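Local coordinates for carbohydrate kinase, FGGY (PDB 3IFR), which probably phosphorylates the sugar D-xylulose with phosphate drawn from ATP, as a member of the FGGY family of carbohydrate kinases, at residues G305-W310 / P345-E350; K313-E318 / G373-A378; V98-I103 / P151-A156. One frame throughout, in Å; residues are numbered along the deposited sequence.

Contact 1 (G305-W310 / P345-E350); sequences GSALNW and PYFLGE
Phe347 brings its ring against two residues one helical turn apart, Ala307 and Trp310. On the alanine side the methyl comes obliquely to the ring, with Ala307 CB 3.5 Å from Phe347 CD2 and about as far from CE2. On the tryptophan side the six-membered ring of the indole meets the CE1–CZ rim. Ring centroids of Trp310 and Phe347 lie 4.7 Å apart with planes inclined at 48°, an oblique pairing. Each ring places atoms over an off-centre part of the other's face, and the 3.2 Å between Trp310 CZ3 and Phe347 CE1 marks a tight spot. Trp310 holds CG anti to its backbone N (chi1 177°), which sends the indole out from the helix toward the loop, with Ala307 O in the ring plane at its edge. Phe347 turns CG anti to its carbonyl carbon (chi1 -54°), directing the ring from the loop after strand 342-344 onto helix 305-315 and also onto Ala303. With an alanine in place of Phe347, the Trp310 indole would probably lose its aromatic partner and become freer to turn, and a gap would open beside Ala307. No hydrogen bond joins the segments, implying that they meet by apolar and aromatic contact alone.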
loop_
_atom_site.group_PDB
_atom_site.type_symbol
_atom_site.label_atom_id
_atom_site.label_comp_id
_atom_site.label_asym_id
_atom_site.label_seq_id
_atom_site.Cartn_x
_atom_site.Cartn_y
_atom_site.Cartn_z
ATOM N N GLY A 305 8.264 -11.532 -1.110
ATOM C CA GLY A 305 9.577 -11.669 -0.504
ATOM C C GLY A 305 9.496 -12.658 0.655
ATOM O O GLY A 305 10.458 -13.344 0.958
ATOM N N SER A 306 8.338 -12.713 1.311
ATOM C CA SER A 306 8.089 -13.671 2.390
ATOM C C SER A 306 8.240 -15.120 1.884
ATOM O O SER A 306 8.833 -15.976 2.547
ATOM C CB SER A 306 6.681 -13.466 2.947
ATOM O OG SER A 306 5.736 -13.993 2.034
ATOM N N ALA A 307 7.722 -15.395 0.697
ATOM C CA ALA A 307 7.810 -16.748 0.154
ATOM C C ALA A 307 9.244 -17.136 -0.207
ATOM O O ALA A 307 9.619 -18.308 -0.152
ATOM C CB ALA A 307 6.889 -16.898 -1.036
ATOM N N LEU A 308 10.047 -16.146 -0.577
ATOM C CA LEU A 308 11.451 -16.383 -0.874
ATOM C C LEU A 308 12.244 -16.601 0.417
ATOM O O LEU A 308 13.164 -17.414 0.454
ATOM C CB LEU A 308 12.052 -15.219 -1.671
ATOM C CG LEU A 308 11.882 -15.263 -3.189
ATOM C CD1 LEU A 308 10.455 -14.896 -3.586
ATOM C CD2 LEU A 308 12.879 -14.335 -3.843
ATOM N N ASN A 309 11.904 -15.860 1.459
ATOM C CA ASN A 309 12.595 -16.008 2.716
ATOM C C ASN A 309 12.362 -17.430 3.264
ATOM O O ASN A 309 13.293 -18.116 3.677
ATOM C CB ASN A 309 12.133 -14.937 3.707
ATOM C CG ASN A 309 12.634 -13.550 3.342
ATOM O OD1 ASN A 309 13.789 -13.378 2.936
ATOM N ND2 ASN A 309 11.764 -12.548 3.465
ATOM N N TRP A 310 11.099 -17.850 3.265
ATOM C CA TRP A 310 10.739 -19.222 3.566
ATOM C C TRP A 310 11.666 -20.157 2.787
ATOM O O TRP A 310 12.434 -20.914 3.365
ATOM C CB TRP A 310 9.275 -19.458 3.187
ATOM C CG TRP A 310 8.804 -20.845 3.381
ATOM C CD1 TRP A 310 8.604 -21.462 4.558
ATOM C CD2 TRP A 310 8.441 -21.782 2.365
ATOM N NE1 TRP A 310 8.144 -22.738 4.355
ATOM C CE2 TRP A 310 8.040 -22.965 3.014
ATOM C CE3 TRP A 310 8.403 -21.736 0.967
ATOM C CZ2 TRP A 310 7.619 -24.107 2.319
ATOM C CZ3 TRP A 310 7.982 -22.876 0.275
ATOM C CH2 TRP A 310 7.592 -24.046 0.957
ATOM N N PRO A 345 2.433 -20.053 -6.076
ATOM C CA PRO A 345 3.053 -19.398 -4.913
ATOM C C PRO A 345 2.063 -18.898 -3.877
ATOM O O PRO A 345 2.284 -17.811 -3.340
ATOM C CB PRO A 345 3.726 -18.174 -5.539
ATOM C CG PRO A 345 2.974 -17.955 -6.882
ATOM C CD PRO A 345 2.020 -19.081 -7.101
ATOM N N TYR A 346 1.022 -19.663 -3.570
ATOM C CA TYR A 346 0.003 -19.211 -2.617
ATOM C C TYR A 346 0.125 -19.790 -1.181
ATOM O O TYR A 346 -0.760 -20.516 -0.688
ATOM C CB TYR A 346 -1.383 -19.434 -3.226
ATOM C CG TYR A 346 -1.461 -19.022 -4.695
ATOM C CD1 TYR A 346 -1.054 -17.755 -5.106
ATOM C CD2 TYR A 346 -1.934 -19.901 -5.662
ATOM C CE1 TYR A 346 -1.122 -17.375 -6.435
ATOM C CE2 TYR A 346 -1.995 -19.537 -6.999
ATOM C CZ TYR A 346 -1.588 -18.274 -7.382
ATOM O OH TYR A 346 -1.662 -17.906 -8.709
ATOM N N PHE A 347 1.205 -19.409 -0.501
ATOM C CA PHE A 347 1.530 -19.930 0.823
ATOM C C PHE A 347 0.653 -19.418 1.975
ATOM O O PHE A 347 0.547 -20.071 3.032
ATOM C CB PHE A 347 3.014 -19.695 1.107
ATOM C CG PHE A 347 3.919 -20.256 0.041
ATOM C CD1 PHE A 347 4.244 -21.616 0.030
ATOM C CD2 PHE A 347 4.424 -19.440 -0.952
ATOM C CE1 PHE A 347 5.068 -22.147 -0.945
ATOM C CE2 PHE A 347 5.256 -19.954 -1.928
ATOM C CZ PHE A 347 5.578 -21.315 -1.937
ATOM N N LEU A 348 0.021 -18.265 1.781
ATOM C CA LEU A 348 -0.928 -17.734 2.766
ATOM C C LEU A 348 -2.327 -17.732 2.178
ATOM O O LEU A 348 -3.263 -17.180 2.753
ATOM C CB LEU A 348 -0.559 -16.305 3.166
ATOM C CG LEU A 348 0.609 -16.137 4.133
ATOM C CD1 LEU A 348 1.545 -17.348 4.106
ATOM C CD2 LEU A 348 1.375 -14.849 3.842
ATOM N N GLY A 349 -2.471 -18.372 1.036
ATOM C CA GLY A 349 -3.615 -18.109 0.192
ATOM C C GLY A 349 -3.170 -17.107 -0.870
ATOM O O GLY A 349 -1.974 -16.781 -0.973
ATOM N N GLU A 350 -4.137 -16.627 -1.648
ATOM C CA GLU A 350 -3.923 -15.676 -2.725
ATOM C C GLU A 350 -4.859 -14.494 -2.454
ATOM O O GLU A 350 -5.556 -14.495 -1.451
ATOM C CB GLU A 350 -4.260 -16.340 -4.069
ATOM C CG GLU A 350 -4.641 -15.375 -5.196
ATOM C CD GLU A 350 -5.307 -16.081 -6.376
ATOM O OE1 GLU A 350 -6.165 -16.975 -6.133
ATOM O OE2 GLU A 350 -4.964 -15.732 -7.537
#

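Contact 2 (K313-E318 / G373-A378); sequences KLLAPE and GHLWRA
Leu315 overlaps the start of helix 372-397 chiefly with one methyl, CD2. That methyl sits 3.8 Å from Leu375 CB and 4.0 Å from the backbone nitrogen Trp376 N, so it rests against the base of one side chain and the main chain of the next residue. The beta carbon of the tryptophan is a little farther off, with Leu315 CD2 4.5 Å from Trp376 CB. The two leucine side chains cross at about a right angle. Leu375 points CG anti to its carbonyl carbon (chi1 -84°), which turns CG past the Leu315 methyl CD2 and leaves CB to meet it, while Leu375 CD1 comes to 4.3 Å from Leu315 CD1; the same branch also packs on Leu341 and Leu366. Leu315 itself has a chi1 of -99°, some way from a staggered value, and supplies more than half of the area buried here.

No hydrogen bond joins the two segments, and the contact is wholly one of hydrocarbon against hydrocarbon and backbone. The indole N-H of Trp376 is satisfied elsewhere, by Asp328 OD1, while the indole packs on Leu311, Ala312 and Leu327. Ala316, the first residue after Leu315 to leave helical geometry, meets Ala323 and Leu327 of helix 322-332.

Leu315 is the last helical residue of helix 305-315, and its partners lie near the N-terminal end of helix 372-397. The end of one helix is thus laid against the beginning of another, with the nearest alpha carbons, those of Leu315 and Trp376, 8.1 Å apart. This is helix-to-helix packing within the C-terminal domain of an FGGY kinase, a member of the actin-like ATPase superfamily in which helices pack around mixed beta-sheets.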
loop_
_atom_site.group_PDB
_atom_site.type_symbol
_atom_site.label_atom_id
_atom_site.label_comp_id
_atom_site.label_asym_id
_atom_site.label_seq_id
_atom_site.Cartn_x
_atom_site.Cartn_y
_atom_site.Cartn_z
ATOM N N LYS A 313 15.437 -20.361 3.416
ATOM C CA LYS A 313 15.819 -20.999 4.678
ATOM C C LYS A 313 15.843 -22.505 4.506
ATOM O O LYS A 313 16.732 -23.196 5.001
ATOM C CB LYS A 313 14.847 -20.628 5.801
ATOM C CG LYS A 313 14.749 -19.148 6.094
ATOM C CD LYS A 313 13.822 -18.966 7.328
ATOM C CE LYS A 313 13.110 -17.594 7.391
ATOM N NZ LYS A 313 11.960 -17.632 8.355
ATOM N N LEU A 314 14.833 -23.014 3.824
ATOM C CA LEU A 314 14.783 -24.421 3.506
ATOM C C LEU A 314 15.970 -24.853 2.645
ATOM O O LEU A 314 16.557 -25.894 2.879
ATOM C CB LEU A 314 13.486 -24.730 2.768
ATOM C CG LEU A 314 12.235 -24.712 3.637
ATOM C CD1 LEU A 314 11.099 -25.106 2.748
ATOM C CD2 LEU A 314 12.362 -25.667 4.844
ATOM N N LEU A 315 16.313 -24.040 1.652
ATOM C CA LEU A 315 17.270 -24.444 0.606
ATOM C C LEU A 315 18.729 -24.085 0.931
ATOM O O LEU A 315 19.644 -24.719 0.448
ATOM C CB LEU A 315 16.867 -23.807 -0.730
ATOM C CG LEU A 315 16.085 -24.672 -1.730
ATOM C CD1 LEU A 315 15.130 -25.626 -1.069
ATOM C CD2 LEU A 315 15.384 -23.809 -2.739
ATOM N N ALA A 316 18.917 -23.041 1.735
ATOM C CA ALA A 316 20.230 -22.551 2.120
ATOM C C ALA A 316 20.211 -22.372 3.633
ATOM O O ALA A 316 20.386 -21.262 4.152
ATOM C CB ALA A 316 20.525 -21.239 1.432
ATOM N N PRO A 317 19.988 -23.479 4.348
ATOM C CA PRO A 317 19.730 -23.461 5.793
ATOM C C PRO A 317 20.785 -22.628 6.508
ATOM O O PRO A 317 20.462 -21.660 7.206
ATOM C CB PRO A 317 19.868 -24.931 6.206
ATOM C CG PRO A 317 19.763 -25.729 4.959
ATOM C CD PRO A 317 20.108 -24.837 3.801
ATOM N N GLU A 318 22.045 -22.998 6.339
ATOM C CA GLU A 318 23.100 -22.282 7.030
ATOM C C GLU A 318 23.859 -21.456 6.037
ATOM O O GLU A 318 25.056 -21.692 5.858
ATOM C CB GLU A 318 24.117 -23.238 7.664
ATOM C CG GLU A 318 23.595 -24.567 8.111
ATOM C CD GLU A 318 24.573 -25.672 7.760
ATOM O OE1 GLU A 318 24.151 -26.659 7.103
ATOM O OE2 GLU A 318 25.774 -25.540 8.113
ATOM N N GLY A 373 18.728 -24.871 -7.399
ATOM C CA GLY A 373 18.583 -23.808 -8.374
ATOM C C GLY A 373 17.255 -23.825 -9.109
ATOM O O GLY A 373 16.649 -22.791 -9.279
ATOM N N HIS A 374 16.818 -25.006 -9.546
ATOM C CA HIS A 374 15.522 -25.161 -10.176
ATOM C C HIS A 374 14.408 -24.774 -9.218
ATOM O O HIS A 374 13.457 -24.098 -9.616
ATOM C CB HIS A 374 15.291 -26.607 -10.569
ATOM C CG HIS A 374 16.088 -27.057 -11.740
ATOM N ND1 HIS A 374 17.395 -27.483 -11.617
ATOM C CD2 HIS A 374 15.755 -27.202 -13.036
ATOM C CE1 HIS A 374 17.835 -27.853 -12.808
ATOM N NE2 HIS A 374 16.869 -27.696 -13.687
ATOM N N LEU A 375 14.500 -25.213 -7.964
ATOM C CA LEU A 375 13.449 -24.888 -7.007
ATOM C C LEU A 375 13.350 -23.385 -6.790
ATOM O O LEU A 375 12.254 -22.814 -6.809
ATOM C CB LEU A 375 13.632 -25.598 -5.643
ATOM C CG LEU A 375 13.135 -27.042 -5.442
ATOM C CD1 LEU A 375 12.510 -27.245 -4.056
ATOM C CD2 LEU A 375 12.136 -27.401 -6.458
ATOM N N TRP A 376 14.496 -22.764 -6.532
ATOM C CA TRP A 376 14.567 -21.324 -6.364
ATOM C C TRP A 376 14.014 -20.593 -7.599
ATOM O O TRP A 376 13.219 -19.641 -7.491
ATOM C CB TRP A 376 16.013 -20.913 -6.135
ATOM C CG TRP A 376 16.175 -19.488 -5.736
ATOM C CD1 TRP A 376 16.786 -18.519 -6.452
ATOM C CD2 TRP A 376 15.727 -18.874 -4.518
ATOM N NE1 TRP A 376 16.766 -17.334 -5.759
ATOM C CE2 TRP A 376 16.118 -17.524 -4.566
ATOM C CE3 TRP A 376 15.024 -19.330 -3.395
ATOM C CZ2 TRP A 376 15.818 -16.615 -3.544
ATOM C CZ3 TRP A 376 14.735 -18.434 -2.376
ATOM C CH2 TRP A 376 15.142 -17.094 -2.452
ATOM N N ARG A 377 14.427 -21.064 -8.764
ATOM C CA ARG A 377 14.022 -20.440 -10.009
ATOM C C ARG A 377 12.527 -20.517 -10.216
ATOM O O ARG A 377 11.874 -19.526 -10.536
ATOM C CB ARG A 377 14.727 -21.087 -11.194
ATOM C CG ARG A 377 14.246 -20.495 -12.513
ATOM C CD ARG A 377 15.320 -20.523 -13.549
ATOM N NE ARG A 377 14.972 -19.611 -14.620
ATOM C CZ ARG A 377 15.756 -18.634 -15.069
ATOM N NH1 ARG A 377 16.964 -18.432 -14.538
ATOM N NH2 ARG A 377 15.318 -17.866 -16.054
ATOM N N ALA A 378 11.990 -21.712 -9.996
ATOM C CA ALA A 378 10.581 -21.958 -10.183
ATOM C C ALA A 378 9.811 -20.992 -9.307
ATOM O O ALA A 378 8.800 -20.457 -9.731
ATOM C CB ALA A 378 10.239 -23.385 -9.818
#

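Contact 3 (V98-I103 / P151-A156); sequences VLRPSI and PAVFGA
Leu99 and Val153 form the apolar centre of this surface contact, with Leu99 CB 3.9 Å from Val153 CG1. Farther along the leucine, both methyls reach Ala156: Leu99 CD2 lies 3.8 Å from Ala156 CB, while CD1 approaches the same residue's carbonyl, 3.8 Å from Ala156 O. The valine holds CG1 anti to the backbone N (chi1 178°), the branch that meets both Leu99 and the CD methylene of the arginine, where Arg100 CD stands 4.2 Å from Val153 CG1. Both Leu99 and Val153 also pack on Leu91. In the N-terminal domain of the FGGY fold, the pairing sets the loop between strands 90-92 and 102-103 against the short helix 151-155.

Polar interactions belong to Arg100 and do not reach segment 151-156. Arg100 NH2 donates to Pro101 O at 2.9 Å, bent at 136° and tilted 29° from the carbonyl plane. The strongest partner of the guanidinium lies outside the segments: NE forms a salt bridge with Glu150, just ahead of the helix, and NH2 one with Glu49, two carboxylates that probably offset its charge and fix its rotation.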
loop_
_atom_site.group_PDB
_atom_site.type_symbol
_atom_site.label_atom_id
_atom_site.label_comp_id
_atom_site.label_asym_id
_atom_site.label_seq_id
_atom_site.Cartn_x
_atom_site.Cartn_y
_atom_site.Cartn_z
ATOM N N VAL A 98 -9.764 9.871 22.327
ATOM C CA VAL A 98 -9.692 8.499 21.829
ATOM C C VAL A 98 -10.491 7.473 22.690
ATOM O O VAL A 98 -10.269 7.326 23.874
ATOM C CB VAL A 98 -8.199 8.079 21.680
ATOM C CG1 VAL A 98 -8.047 6.605 21.237
ATOM C CG2 VAL A 98 -7.533 8.988 20.723
ATOM N N LEU A 99 -11.418 6.751 22.078
ATOM C CA LEU A 99 -12.214 5.782 22.837
ATOM C C LEU A 99 -11.459 4.485 23.158
ATOM O O LEU A 99 -11.520 3.987 24.266
ATOM C CB LEU A 99 -13.535 5.517 22.118
ATOM C CG LEU A 99 -14.465 6.743 22.174
ATOM C CD1 LEU A 99 -15.482 6.796 21.051
ATOM C CD2 LEU A 99 -15.157 6.880 23.506
ATOM N N ARG A 100 -10.711 3.945 22.214
ATOM C CA ARG A 100 -10.045 2.670 22.443
ATOM C C ARG A 100 -8.886 2.665 21.482
ATOM O O ARG A 100 -8.788 3.532 20.634
ATOM C CB ARG A 100 -10.970 1.511 22.072
ATOM C CG ARG A 100 -11.186 1.435 20.554
ATOM C CD ARG A 100 -12.074 0.269 20.069
ATOM N NE ARG A 100 -11.839 -1.000 20.747
ATOM C CZ ARG A 100 -10.732 -1.739 20.665
ATOM N NH1 ARG A 100 -10.675 -2.902 21.308
ATOM N NH2 ARG A 100 -9.682 -1.343 19.951
ATOM N N PRO A 101 -7.995 1.688 21.611
ATOM C CA PRO A 101 -6.839 1.678 20.712
ATOM C C PRO A 101 -7.293 1.570 19.258
ATOM O O PRO A 101 -8.372 1.021 18.987
ATOM C CB PRO A 101 -6.072 0.430 21.146
ATOM C CG PRO A 101 -6.502 0.226 22.611
ATOM C CD PRO A 101 -7.924 0.661 22.668
ATOM N N SER A 102 -6.501 2.137 18.348
ATOM C CA SER A 102 -6.758 2.042 16.924
ATOM C C SER A 102 -6.664 0.599 16.461
ATOM O O SER A 102 -5.713 -0.111 16.807
ATOM C CB SER A 102 -5.743 2.878 16.151
ATOM O OG SER A 102 -5.702 2.517 14.781
ATOM N N ILE A 103 -7.632 0.193 15.648
ATOM C CA ILE A 103 -7.600 -1.120 14.996
ATOM C C ILE A 103 -6.994 -0.939 13.599
ATOM O O ILE A 103 -7.551 -0.220 12.759
ATOM C CB ILE A 103 -9.021 -1.779 14.919
ATOM C CG1 ILE A 103 -9.698 -1.779 16.308
ATOM C CG2 ILE A 103 -8.921 -3.183 14.391
ATOM C CD1 ILE A 103 -11.224 -2.139 16.316
ATOM N N PRO A 151 -20.428 -2.265 23.003
ATOM C CA PRO A 151 -21.536 -1.339 22.715
ATOM C C PRO A 151 -21.283 0.003 23.378
ATOM O O PRO A 151 -21.735 1.012 22.892
ATOM C CB PRO A 151 -22.769 -1.995 23.342
ATOM C CG PRO A 151 -22.285 -3.199 24.088
ATOM C CD PRO A 151 -20.817 -3.401 23.853
ATOM N N ALA A 152 -20.586 0.022 24.501
ATOM C CA ALA A 152 -20.366 1.300 25.195
ATOM C C ALA A 152 -19.405 2.189 24.403
ATOM O O ALA A 152 -19.623 3.404 24.274
ATOM C CB ALA A 152 -19.864 1.088 26.625
ATOM N N VAL A 153 -18.346 1.593 23.865
ATOM C CA VAL A 153 -17.520 2.346 22.932
ATOM C C VAL A 153 -18.394 2.838 21.797
ATOM O O VAL A 153 -18.415 4.033 21.483
ATOM C CB VAL A 153 -16.361 1.512 22.393
ATOM C CG1 VAL A 153 -15.548 2.318 21.380
ATOM C CG2 VAL A 153 -15.460 1.120 23.583
ATOM N N PHE A 154 -19.163 1.920 21.222
ATOM C CA PHE A 154 -19.956 2.230 20.049
ATOM C C PHE A 154 -20.907 3.402 20.252
ATOM O O PHE A 154 -21.060 4.256 19.359
ATOM C CB PHE A 154 -20.735 1.014 19.568
ATOM C CG PHE A 154 -21.325 1.187 18.207
ATOM C CD1 PHE A 154 -20.537 1.024 17.064
ATOM C CD2 PHE A 154 -22.658 1.511 18.052
ATOM C CE1 PHE A 154 -21.070 1.176 15.796
ATOM C CE2 PHE A 154 -23.206 1.663 16.791
ATOM C CZ PHE A 154 -22.394 1.508 15.641
ATOM N N GLY A 155 -21.552 3.445 21.407
ATOM C CA GLY A 155 -22.564 4.468 21.632
ATOM C C GLY A 155 -21.934 5.840 21.850
ATOM O O GLY A 155 -22.566 6.882 21.645
ATOM N N ALA A 156 -20.674 5.843 22.271
ATOM C CA ALA A 156 -19.980 7.114 22.482
ATOM C C ALA A 156 -19.318 7.726 21.236
ATOM O O ALA A 156 -18.683 8.757 21.361
ATOM C CB ALA A 156 -18.945 6.958 23.542
#

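How the contacts relate
From the N terminus, contact 3 comes first: 98-103 meets 151-156, closing a loop of 47 residues that contains helices 111-120, 123-130 and 139-149. It is complete before the other two begin and lies in the N-terminal family region, its centre about 35 Å from that of contact 1 and 47 Å from that of contact 2. Contact 1 closes a loop of 34 residues and contact 2 one of 54, and the two cross along the chain. Both use helix 305-315: its beginning holds the loop after strand 342-344, and its end holds helix 372-397. They touch directly, with Leu308 O 3.4 Å from Trp376 CZ3, and so join three elements of the C-terminal domain.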